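PDB 3NSM: chitooligosaccharidolytic beta-N-acetylglucosaminidase from Ostrinia furnacalis, which hydrolyses chitooligosaccharides from their non-reducing ends, releasing one beta-linked N-acetylglucosamine unit at a time, with a preference for shorter substrates. Local coordinates for residues Asn55-Ile60 and His172-Arg177; Asn61-Glu66 and Arg85-Val90; Glu275-Ala280 and Gly343-Ser348. All coordinates share one frame; numbering follows the deposited sequence.

Contact 1: residues Asn55-Ile60 and His172-Arg177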
# COMPACT_ATOMS: atom_id res chain seq x y z
N ASN A 55 -18.87 -23.78 -23.80
CA ASN A 55 -18.08 -24.79 -23.15
C ASN A 55 -16.64 -24.91 -23.56
O ASN A 55 -15.93 -25.61 -22.95
CB ASN A 55 -18.76 -26.14 -23.30
CG ASN A 55 -20.04 -26.21 -22.59
OD1 ASN A 55 -21.09 -26.08 -23.18
ND2 ASN A 55 -19.98 -26.40 -21.32
N PHE A 56 -16.22 -24.22 -24.58
CA PHE A 56 -14.95 -24.49 -25.18
C PHE A 56 -14.07 -23.26 -25.36
O PHE A 56 -14.54 -22.17 -25.29
CB PHE A 56 -15.16 -25.12 -26.53
CG PHE A 56 -15.89 -26.42 -26.50
CD1 PHE A 56 -15.28 -27.55 -26.07
CD2 PHE A 56 -17.18 -26.51 -26.94
CE1 PHE A 56 -15.93 -28.72 -26.05
CE2 PHE A 56 -17.82 -27.70 -26.92
CZ PHE A 56 -17.20 -28.80 -26.48
N LEU A 57 -12.80 -23.47 -25.62
CA LEU A 57 -11.86 -22.40 -25.90
C LEU A 57 -11.21 -22.63 -27.25
O LEU A 57 -11.16 -23.77 -27.72
CB LEU A 57 -10.76 -22.37 -24.83
CG LEU A 57 -11.13 -22.02 -23.38
CD1 LEU A 57 -10.02 -22.46 -22.45
CD2 LEU A 57 -11.41 -20.53 -23.22
N SER A 58 -10.70 -21.57 -27.86
CA SER A 58 -10.01 -21.68 -29.14
C SER A 58 -8.66 -20.99 -29.07
O SER A 58 -8.54 -19.93 -28.46
CB SER A 58 -10.85 -21.09 -30.27
OG SER A 58 -12.16 -21.62 -30.25
N LYS A 59 -7.66 -21.59 -29.70
CA LYS A 59 -6.33 -21.01 -29.73
C LYS A 59 -6.28 -19.84 -30.70
O LYS A 59 -6.78 -19.93 -31.83
CB LYS A 59 -5.28 -22.06 -30.07
CG LYS A 59 -3.84 -21.56 -29.99
CD LYS A 59 -2.83 -22.65 -30.28
CE LYS A 59 -2.83 -23.05 -31.75
NZ LYS A 59 -1.63 -23.87 -32.08
N ILE A 60 -5.68 -18.75 -30.25
CA ILE A 60 -5.72 -17.47 -30.95
C ILE A 60 -4.31 -16.99 -31.25
O ILE A 60 -3.43 -17.11 -30.40
CB ILE A 60 -6.45 -16.41 -30.08
CG1 ILE A 60 -7.92 -16.79 -29.87
CG2 ILE A 60 -6.27 -14.99 -30.61
CD1 ILE A 60 -8.67 -17.20 -31.13
N HIS A 172 -0.16 -21.15 -24.82
CA HIS A 172 -1.16 -20.80 -25.81
C HIS A 172 -2.05 -19.69 -25.28
O HIS A 172 -2.51 -19.74 -24.14
CB HIS A 172 -2.06 -22.00 -26.15
CG HIS A 172 -1.36 -23.10 -26.89
ND1 HIS A 172 -1.91 -24.36 -27.04
CD2 HIS A 172 -0.16 -23.14 -27.50
CE1 HIS A 172 -1.08 -25.12 -27.73
NE2 HIS A 172 -0.00 -24.41 -28.02
N LEU A 173 -2.29 -18.70 -26.13
CA LEU A 173 -3.33 -17.72 -25.87
C LEU A 173 -4.66 -18.28 -26.36
O LEU A 173 -4.79 -18.69 -27.52
CB LEU A 173 -3.01 -16.38 -26.55
CG LEU A 173 -3.98 -15.22 -26.30
CD1 LEU A 173 -4.05 -14.86 -24.81
CD2 LEU A 173 -3.58 -14.02 -27.13
N LEU A 174 -5.64 -18.32 -25.46
CA LEU A 174 -6.93 -18.90 -25.76
C LEU A 174 -8.05 -17.86 -25.63
O LEU A 174 -7.84 -16.78 -25.09
CB LEU A 174 -7.22 -20.11 -24.86
CG LEU A 174 -6.15 -21.20 -24.72
CD1 LEU A 174 -6.58 -22.20 -23.67
CD2 LEU A 174 -5.85 -21.88 -26.05
N MET A 175 -9.22 -18.22 -26.15
CA MET A 175 -10.38 -17.35 -26.14
C MET A 175 -11.64 -18.20 -26.11
O MET A 175 -11.70 -19.23 -26.77
CB MET A 175 -10.38 -16.48 -27.39
CG MET A 175 -11.35 -15.31 -27.33
SD MET A 175 -11.89 -14.75 -28.96
CE MET A 175 -10.35 -14.38 -29.75
N VAL A 176 -12.64 -17.75 -25.36
CA VAL A 176 -13.93 -18.43 -25.28
C VAL A 176 -14.59 -18.48 -26.67
O VAL A 176 -14.69 -17.46 -27.36
CB VAL A 176 -14.86 -17.74 -24.28
CG1 VAL A 176 -16.10 -18.58 -24.06
CG2 VAL A 176 -14.14 -17.51 -22.97
N ARG A 177 -15.02 -19.68 -27.07
CA ARG A 177 -15.41 -19.95 -28.46
C ARG A 177 -16.80 -19.44 -28.82
O ARG A 177 -16.98 -18.83 -29.87
CB ARG A 177 -15.30 -21.44 -28.79
CG ARG A 177 -15.27 -21.75 -30.29
CD ARG A 177 -15.20 -23.24 -30.57
NE ARG A 177 -16.48 -23.90 -30.32
CZ ARG A 177 -16.67 -25.22 -30.34
NH1 ARG A 177 -15.67 -26.04 -30.61
NH2 ARG A 177 -17.88 -25.71 -30.10
O HOH W 1 -1.51 -19.25 -28.88

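Contact 2: residues Asn61-Glu66 and Arg85-Val90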
# COMPACT_ATOMS: atom_id res chain seq x y z
N ASN A 61 -4.10 -16.46 -32.45
CA ASN A 61 -2.86 -15.77 -32.80
C ASN A 61 -2.94 -14.31 -32.36
O ASN A 61 -3.74 -13.53 -32.89
CB ASN A 61 -2.59 -15.87 -34.31
CG ASN A 61 -1.15 -15.51 -34.68
OD1 ASN A 61 -0.63 -16.00 -35.68
ND2 ASN A 61 -0.52 -14.65 -33.90
N LEU A 62 -2.11 -13.96 -31.38
CA LEU A 62 -2.08 -12.62 -30.78
C LEU A 62 -1.85 -11.51 -31.81
O LEU A 62 -2.35 -10.39 -31.65
CB LEU A 62 -1.03 -12.59 -29.67
CG LEU A 62 -0.91 -11.44 -28.66
CD1 LEU A 62 0.15 -10.43 -29.10
CD2 LEU A 62 -2.25 -10.75 -28.34
N ASN A 63 -1.08 -11.81 -32.85
CA ASN A 63 -0.80 -10.86 -33.92
C ASN A 63 -1.89 -10.74 -34.98
O ASN A 63 -1.86 -9.83 -35.81
CB ASN A 63 0.54 -11.20 -34.58
CG ASN A 63 1.71 -10.90 -33.68
OD1 ASN A 63 1.55 -10.40 -32.56
ND2 ASN A 63 2.92 -11.20 -34.16
N SER A 64 -2.86 -11.65 -34.94
CA SER A 64 -3.94 -11.69 -35.93
C SER A 64 -5.29 -11.31 -35.33
O SER A 64 -6.31 -11.97 -35.58
CB SER A 64 -4.00 -13.08 -36.58
OG SER A 64 -2.75 -13.40 -37.17
N ILE A 65 -5.29 -10.25 -34.53
CA ILE A 65 -6.52 -9.66 -34.02
C ILE A 65 -6.69 -8.33 -34.73
O ILE A 65 -5.79 -7.48 -34.71
CB ILE A 65 -6.49 -9.47 -32.48
CG1 ILE A 65 -6.26 -10.80 -31.77
CG2 ILE A 65 -7.79 -8.81 -31.99
CD1 ILE A 65 -5.73 -10.67 -30.35
N GLU A 66 -7.83 -8.16 -35.39
CA GLU A 66 -8.11 -6.94 -36.12
C GLU A 66 -9.47 -6.37 -35.72
O GLU A 66 -10.47 -7.09 -35.70
CB GLU A 66 -8.01 -7.17 -37.62
CG GLU A 66 -6.57 -7.22 -38.13
CD GLU A 66 -6.39 -8.15 -39.33
OE1 GLU A 66 -6.04 -7.64 -40.42
OE2 GLU A 66 -6.60 -9.38 -39.18
N ARG A 85 -6.37 0.35 -28.31
CA ARG A 85 -6.09 -0.00 -26.92
C ARG A 85 -6.40 -1.47 -26.62
O ARG A 85 -6.01 -1.99 -25.57
CB ARG A 85 -6.92 0.90 -26.02
CG ARG A 85 -6.30 1.22 -24.69
CD ARG A 85 -6.77 2.57 -24.17
NE ARG A 85 -8.23 2.66 -24.11
CZ ARG A 85 -8.96 3.58 -24.74
NH1 ARG A 85 -8.38 4.52 -25.50
NH2 ARG A 85 -10.28 3.58 -24.61
N PHE A 86 -7.09 -2.13 -27.55
CA PHE A 86 -7.66 -3.46 -27.31
C PHE A 86 -6.64 -4.59 -27.23
O PHE A 86 -6.79 -5.48 -26.39
CB PHE A 86 -8.73 -3.78 -28.35
CG PHE A 86 -9.36 -5.13 -28.17
CD1 PHE A 86 -9.13 -6.15 -29.10
CD2 PHE A 86 -10.18 -5.40 -27.08
CE1 PHE A 86 -9.71 -7.40 -28.94
CE2 PHE A 86 -10.76 -6.66 -26.91
CZ PHE A 86 -10.53 -7.65 -27.85
N LYS A 87 -5.62 -4.57 -28.08
CA LYS A 87 -4.59 -5.61 -28.03
C LYS A 87 -3.79 -5.56 -26.73
O LYS A 87 -3.43 -6.61 -26.18
CB LYS A 87 -3.65 -5.59 -29.24
CG LYS A 87 -3.08 -6.97 -29.56
CD LYS A 87 -2.03 -6.97 -30.66
CE LYS A 87 -0.63 -6.81 -30.08
NZ LYS A 87 0.41 -7.37 -30.99
N GLU A 88 -3.53 -4.35 -26.24
CA GLU A 88 -2.91 -4.16 -24.93
C GLU A 88 -3.75 -4.86 -23.86
O GLU A 88 -3.21 -5.62 -23.05
CB GLU A 88 -2.75 -2.68 -24.60
CG GLU A 88 -1.70 -1.94 -25.42
CD GLU A 88 -2.26 -1.31 -26.70
OE1 GLU A 88 -2.30 -0.06 -26.79
OE2 GLU A 88 -2.66 -2.07 -27.61
N GLN A 89 -5.06 -4.62 -23.88
CA GLN A 89 -6.01 -5.26 -22.95
C GLN A 89 -5.96 -6.78 -23.03
O GLN A 89 -6.08 -7.46 -22.00
CB GLN A 89 -7.44 -4.80 -23.23
CG GLN A 89 -7.82 -3.44 -22.68
CD GLN A 89 -9.12 -2.92 -23.29
OE1 GLN A 89 -9.20 -2.68 -24.50
NE2 GLN A 89 -10.15 -2.76 -22.46
N VAL A 90 -5.82 -7.32 -24.24
CA VAL A 90 -5.75 -8.76 -24.46
C VAL A 90 -4.45 -9.33 -23.88
O VAL A 90 -4.47 -10.36 -23.22
CB VAL A 90 -5.92 -9.12 -25.97
CG1 VAL A 90 -5.48 -10.55 -26.26
CG2 VAL A 90 -7.36 -8.92 -26.40

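Contact 3: residues Glu275-Ala280 and Gly343-Ser348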
# COMPACT_ATOMS: atom_id res chain seq x y z
N GLU A 275 -14.91 19.09 -7.75
CA GLU A 275 -15.55 19.63 -6.58
C GLU A 275 -14.82 20.87 -6.09
O GLU A 275 -13.58 20.86 -5.98
CB GLU A 275 -15.58 18.60 -5.45
CG GLU A 275 -16.10 19.18 -4.14
CD GLU A 275 -16.04 18.21 -2.98
OE1 GLU A 275 -15.65 17.04 -3.17
OE2 GLU A 275 -16.40 18.63 -1.86
N PHE A 276 -15.57 21.94 -5.82
CA PHE A 276 -15.05 22.99 -4.97
C PHE A 276 -15.80 23.00 -3.65
O PHE A 276 -16.91 23.53 -3.57
CB PHE A 276 -15.08 24.37 -5.61
CG PHE A 276 -14.41 25.41 -4.77
CD1 PHE A 276 -13.02 25.55 -4.81
CD2 PHE A 276 -15.13 26.19 -3.89
CE1 PHE A 276 -12.37 26.49 -4.00
CE2 PHE A 276 -14.51 27.12 -3.08
CZ PHE A 276 -13.12 27.27 -3.14
N ASP A 277 -15.19 22.44 -2.63
CA ASP A 277 -15.80 22.36 -1.32
C ASP A 277 -15.91 23.74 -0.66
O ASP A 277 -14.90 24.43 -0.48
CB ASP A 277 -14.98 21.41 -0.45
CG ASP A 277 -15.78 20.80 0.67
OD1 ASP A 277 -15.25 19.90 1.34
OD2 ASP A 277 -16.94 21.22 0.89
N ALA A 278 -17.13 24.13 -0.32
CA ALA A 278 -17.40 25.41 0.34
C ALA A 278 -18.67 25.35 1.19
O ALA A 278 -19.54 24.50 0.93
CB ALA A 278 -17.51 26.51 -0.69
N PRO A 279 -18.81 26.24 2.21
CA PRO A 279 -17.86 27.26 2.66
C PRO A 279 -16.88 26.81 3.74
O PRO A 279 -16.02 27.59 4.15
CB PRO A 279 -18.77 28.36 3.20
CG PRO A 279 -19.94 27.61 3.76
CD PRO A 279 -20.07 26.32 2.97
N ALA A 280 -17.02 25.59 4.24
CA ALA A 280 -15.99 25.00 5.09
C ALA A 280 -14.90 24.40 4.20
O ALA A 280 -14.97 24.53 2.97
CB ALA A 280 -16.58 23.96 6.02
N GLY A 343 -19.62 20.55 -2.49
CA GLY A 343 -19.19 20.18 -1.16
C GLY A 343 -20.33 20.19 -0.18
O GLY A 343 -21.09 19.22 -0.08
N GLY A 344 -20.46 21.29 0.56
CA GLY A 344 -21.48 21.40 1.58
C GLY A 344 -21.11 20.60 2.82
O GLY A 344 -21.98 20.23 3.60
N ASP A 345 -19.82 20.34 2.98
CA ASP A 345 -19.32 19.71 4.19
C ASP A 345 -19.65 20.56 5.41
O ASP A 345 -19.68 21.79 5.32
CB ASP A 345 -17.82 19.48 4.09
CG ASP A 345 -17.47 18.12 3.57
OD1 ASP A 345 -16.61 18.03 2.67
OD2 ASP A 345 -18.07 17.13 4.05
N GLU A 346 -19.86 19.89 6.54
CA GLU A 346 -20.40 20.52 7.74
C GLU A 346 -19.68 21.82 8.11
O GLU A 346 -18.46 21.84 8.29
CB GLU A 346 -20.41 19.54 8.92
CG GLU A 346 -21.17 20.04 10.17
CD GLU A 346 -22.66 20.31 9.94
OE1 GLU A 346 -23.24 19.77 8.97
OE2 GLU A 346 -23.25 21.08 10.73
N VAL A 347 -20.46 22.88 8.21
CA VAL A 347 -19.95 24.19 8.58
C VAL A 347 -19.88 24.32 10.10
O VAL A 347 -20.74 23.82 10.81
CB VAL A 347 -20.82 25.31 7.98
CG1 VAL A 347 -20.30 26.68 8.39
CG2 VAL A 347 -20.82 25.20 6.48
N SER A 348 -18.82 24.97 10.56
CA SER A 348 -18.64 25.28 11.97
C SER A 348 -19.38 26.57 12.31
O SER A 348 -19.24 27.59 11.63
CB SER A 348 -17.17 25.42 12.33
OG SER A 348 -17.00 25.66 13.71
O HOH W 2 -16.23 16.89 -0.13
O HOH W 3 -18.37 23.17 3.39

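Contact 1: residues Asn55-Ile60 and His172-Arg177
Strand residues L57-I60 and H172-V176 run antiparallel with a marked twist, their N-to-C directions 137° apart over these short segments. S58 and M175 form the hydrogen-bonded pair: S58 N reaches M175 O at 2.8 Å, and M175 N returns a more bent bond to S58 O. I60 N to L173 O continues the pairing on one side of them, and R177 N to F56 O on the other. A water accepts from L173 N at 2.9 Å and stands 3.3 Å from I60 O. On the face shared by S58 and M175, the methionine chain bends at its last torsion (chi3 -57°), which carries CE against I60; CE to I60 CG1, at 3.4 Å, is a tight carbon contact. Both side chains also touch V107 and V141. K59 and L174 occupy the other face. K59 lays its CD over the centre of the H172 ring, a CH-pi contact 3.7 Å from the centroid, while its NZ goes on to T103 OG1. L57 and L174 cross at about a right angle, with CD1 to CD1 at 3.7 Å. At the loop end, F56 and R177 lie side by side; ring atom CD2 sits over one guanidinium face, 3.3 Å from NH2, with the two planes 34° apart. The aliphatic part of R177 passes S58 OG. Such pairing of distant strands belongs to the twisted mixed sheet of the N-terminal alpha/beta domain that accompanies the catalytic barrel in family 20 hexosaminidases.

Contact 2: residues Asn61-Glu66 and Arg85-Val90
I65 and L62 meet one turn of the helix through F86, K87 and V90, in a contact made by side chains, with no hydrogen bond between the two segments. I65 divides its branches: CG2 comes in the plane of the F86 ring at its edge, 3.9 Å from CE1, whereas CD1 meets V90 CG1 tip to tip at 4.1 Å. The same V90 methyl also receives L62, whose CD2 slides past it in the opposite direction at 3.8 Å, so V90 CG1 meets both aliphatic residues on neighbouring sides. L62 spreads its other methyl toward K87. The lysine crosses L62 at about a right angle and bends at chi3 (91°), which brings its CE and NZ beside L62 CD1 while CD passes L62 O at 3.6 Å. Beyond the leucine, K87 NZ stands 3.6 Å from N63 OD1, both residues being exposed. Within the helix, V90 CG2 lies over one face of the F86 ring, toward its rim; edge and face of the phenyl group are thus taken by different aliphatic branches. The position of L62 and N63 is set by a type I turn from N61 to S64, closed by S64 N to N61 O at 2.9 Å, where the chain turns a corner before I65 points toward the helix. Farther out, L157 and L160 of helix 150-161 pack on F86, V107 and V109 of strand 105-113 touch I65, and L173 of strand 172-183 meets L62 and V90. Helix 86-91 therefore rests on the sheet alongside helix 150-161.

Contact 3: residues Glu275-Ala280 and Gly343-Ser348
D277 and G343 press together where strand 271-278 passes the end of strand 340-343, D277 OD2 standing 3.2 Å from G343 CA. E275 OE2 comes almost as near to the same carbon, and G343 has no side chain to obstruct either carboxylate. Its phi is positive (75°), as is that of G344, whose N gives a weak hydrogen bond of 3.4 Å to A278 O. The D277 and D345 side chains cross at about a right angle, OD1 to OD1 at 2.7 Å, with their carboxylate planes turned 50° from each other. Away from these acids, the V347 side chain crosses that of P279, its CG2 3.7 Å from P279 CG, beside W378; a cis peptide joins A278 to this proline. Elsewhere the segments meet through water. One molecule is within hydrogen-bonding distance of both E275 OE2 and D345 OD1, and E275 OE1 is hydrogen-bonded to H224 ND1. Another accepts from A280 N at 2.9 Å and donates to D345 O, bridging the two segments. E346 turns away from the 275-280 segment, its OE2 hydrogen-bonded to T405 OG1. The contact sits at the C-terminal ends of adjacent strands of the (beta/alpha)8 barrel. D277 lies beside D227 and H281, which are inferred with E346 to form a charge relay. D345-E346 is consistent with the Asp-Glu pair of family 20 active sites.

In the fold
Following the chain from the N terminus, strand 57-69 enters contact 1 first and, past I60, contact 2. The 61-66 segment closes a short loop with helix 86-91, and contact 2 is nested inside the much longer loop that contact 1 closes when the chain returns at 172-177. The two share the mixed sheet and touch through L173, whose CD2 packs on L62 CD2 at 3.7 Å. Contact 3 follows in series, joining strand 271-278 to the end of neighbouring strand 340-343 and the loop after it, in the catalytic barrel. Its centre lies about 53 Å from that of contact 1 and about 46 Å from that of contact 2, across the centre of the chain.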